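Local coordinates for DNA processing protein DprA (Streptococcus pneumoniae, PDB 3UQZ), which binds single-stranded DNA cooperatively, protects it from nucleases and helps load the recombinase RecA onto it during natural transformation, at residues L169-P174 with G197-K202. Numbering follows the deposited sequence.
Sequences LDVFYP and GEQPLK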
loop_
_atom_site.group_PDB
_atom_site.type_symbol
_atom_site.label_atom_id
_atom_site.label_comp_id
_atom_site.label_asym_id
_atom_site.label_seq_id
_atom_site.Cartn_x
_atom_site.Cartn_y
_atom_site.Cartn_z
ATOM N N LEU A 169 -8.458 -25.614 27.130
ATOM C CA LEU A 169 -8.448 -26.571 26.014
ATOM C C LEU A 169 -9.729 -27.436 25.878
ATOM O O LEU A 169 -9.889 -28.142 24.878
ATOM C CB LEU A 169 -7.158 -27.423 26.004
ATOM C CG LEU A 169 -5.846 -26.660 25.739
ATOM C CD1 LEU A 169 -4.684 -27.422 26.229
ATOM C CD2 LEU A 169 -5.658 -26.332 24.263
ATOM N N ASP A 170 -10.646 -27.342 26.865
ATOM C CA ASP A 170 -11.934 -28.052 26.918
ATOM C C ASP A 170 -13.102 -27.072 26.726
ATOM O O ASP A 170 -14.274 -27.441 26.908
ATOM C CB ASP A 170 -12.082 -28.827 28.251
ATOM C CG ASP A 170 -11.766 -28.061 29.534
ATOM O OD1 ASP A 170 -11.436 -26.849 29.452
ATOM O OD2 ASP A 170 -11.799 -28.681 30.612
ATOM N N VAL A 171 -12.761 -25.811 26.377
ATOM C CA VAL A 171 -13.693 -24.706 26.140
ATOM C C VAL A 171 -13.552 -24.255 24.675
ATOM O O VAL A 171 -12.448 -24.249 24.125
ATOM C CB VAL A 171 -13.502 -23.552 27.167
ATOM C CG1 VAL A 171 -14.432 -22.372 26.880
ATOM C CG2 VAL A 171 -13.688 -24.053 28.599
ATOM N N PHE A 172 -14.674 -23.898 24.039
ATOM C CA PHE A 172 -14.656 -23.549 22.633
ATOM C C PHE A 172 -15.163 -22.147 22.350
ATOM O O PHE A 172 -16.320 -21.850 22.641
ATOM C CB PHE A 172 -15.390 -24.640 21.816
ATOM C CG PHE A 172 -14.843 -26.033 22.068
ATOM C CD1 PHE A 172 -13.759 -26.516 21.340
ATOM C CD2 PHE A 172 -15.361 -26.830 23.086
ATOM C CE1 PHE A 172 -13.216 -27.772 21.613
ATOM C CE2 PHE A 172 -14.811 -28.083 23.363
ATOM C CZ PHE A 172 -13.748 -28.550 22.618
ATOM N N TYR A 173 -14.290 -21.263 21.826
ATOM C CA TYR A 173 -14.691 -19.903 21.465
ATOM C C TYR A 173 -14.110 -19.456 20.121
ATOM O O TYR A 173 -12.891 -19.423 19.977
ATOM C CB TYR A 173 -14.422 -18.871 22.578
ATOM C CG TYR A 173 -14.924 -17.480 22.233
ATOM C CD1 TYR A 173 -16.227 -17.091 22.531
ATOM C CD2 TYR A 173 -14.099 -16.560 21.592
ATOM C CE1 TYR A 173 -16.694 -15.820 22.208
ATOM C CE2 TYR A 173 -14.559 -15.289 21.252
ATOM C CZ TYR A 173 -15.860 -14.923 21.562
ATOM O OH TYR A 173 -16.319 -13.669 21.239
ATOM N N PRO A 174 -14.941 -19.051 19.134
ATOM C CA PRO A 174 -16.419 -19.042 19.142
ATOM C C PRO A 174 -17.017 -20.456 19.162
ATOM O O PRO A 174 -16.338 -21.410 18.762
ATOM C CB PRO A 174 -16.763 -18.257 17.870
ATOM C CG PRO A 174 -15.600 -18.477 16.949
ATOM C CD PRO A 174 -14.394 -18.613 17.829
ATOM N N GLY A 197 -11.402 -25.461 31.891
ATOM C CA GLY A 197 -12.645 -24.749 32.156
ATOM C C GLY A 197 -12.626 -23.235 32.121
ATOM O O GLY A 197 -13.663 -22.620 32.378
ATOM N N GLU A 198 -11.471 -22.607 31.793
ATOM C CA GLU A 198 -11.349 -21.146 31.721
ATOM C C GLU A 198 -12.141 -20.570 30.549
ATOM O O GLU A 198 -12.054 -21.070 29.425
ATOM C CB GLU A 198 -9.886 -20.678 31.728
ATOM C CG GLU A 198 -9.188 -20.934 33.054
ATOM C CD GLU A 198 -8.139 -19.915 33.455
ATOM O OE1 GLU A 198 -8.499 -18.725 33.608
ATOM O OE2 GLU A 198 -6.971 -20.317 33.670
ATOM N N GLN A 199 -12.924 -19.526 30.837
ATOM C CA GLN A 199 -13.861 -18.868 29.930
ATOM C C GLN A 199 -13.277 -17.782 29.009
ATOM O O GLN A 199 -12.270 -17.161 29.364
ATOM C CB GLN A 199 -15.044 -18.296 30.758
ATOM C CG GLN A 199 -15.935 -19.350 31.422
ATOM C CD GLN A 199 -16.498 -20.342 30.444
ATOM O OE1 GLN A 199 -16.069 -21.495 30.407
ATOM N NE2 GLN A 199 -17.452 -19.912 29.621
ATOM N N PRO A 200 -13.937 -17.489 27.852
ATOM C CA PRO A 200 -13.434 -16.427 26.957
ATOM C C PRO A 200 -13.584 -14.985 27.497
ATOM O O PRO A 200 -14.351 -14.170 26.960
ATOM C CB PRO A 200 -14.226 -16.662 25.666
ATOM C CG PRO A 200 -15.473 -17.295 26.101
ATOM C CD PRO A 200 -15.132 -18.143 27.276
ATOM N N LEU A 201 -12.818 -14.666 28.549
ATOM C CA LEU A 201 -12.766 -13.346 29.182
ATOM C C LEU A 201 -12.092 -12.374 28.219
ATOM O O LEU A 201 -11.126 -12.748 27.544
ATOM C CB LEU A 201 -11.968 -13.444 30.505
ATOM C CG LEU A 201 -12.743 -13.728 31.818
ATOM C CD1 LEU A 201 -13.858 -14.749 31.652
ATOM C CD2 LEU A 201 -11.804 -14.187 32.914
ATOM N N LYS A 202 -12.617 -11.143 28.119
ATOM C CA LYS A 202 -12.119 -10.117 27.187
ATOM C C LYS A 202 -10.609 -9.979 27.104
ATOM O O LYS A 202 -10.070 -10.053 26.004
ATOM C CB LYS A 202 -12.804 -8.765 27.416
ATOM C CG LYS A 202 -13.874 -8.402 26.365
ATOM C CD LYS A 202 -14.789 -9.556 25.860
ATOM C CE LYS A 202 -16.052 -9.804 26.663
ATOM N NZ LYS A 202 -16.830 -10.945 26.105
#
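Neither 169-174 nor 197-202 is helix or strand, yet the touching parts run nearly parallel: the directions from CA of D170 to CA of Y173 and from CA of G197 to CA of P200 differ by 11°. The CA of V171 is nearest that of G197, 6.1 Å away, and the CA of Y173 is nearest that of P200. A hydrogen bond joins the segments near their start, where G197 N donates to D170 OD1 over 2.8 Å, nearly straight at 167° and on the syn lone pair. D170 tucks CG between its backbone N and carbonyl carbon, and its OD2 turns to a salt bridge with K70, so the carboxylate is gripped at both oxygens. V171 points toward 197-202; its CG2 lies 3.5 Å from E198 O, and its CG1 meets P200 CD at 4.3 Å. Further along, Y173 carries CG anti to its backbone N, which turns one ring face to P200. The CB of P200 sits 4.0 Å from the Y173 ring centroid and 27° off the normal, a CH-pi contact over the face, displaced toward Y173 CG, which lies 3.6 Å from P200 CB. F205 also meets this ring. P200 centres an inverse gamma turn, closed by L201 N bonding to Q199 O at 2.7 Å. The arrangement is surface loop-to-loop packing in the Rossmann-like domain of DprA, joining the connections between strands 161-164 and 189-192 and helices 178-187 and 204-215.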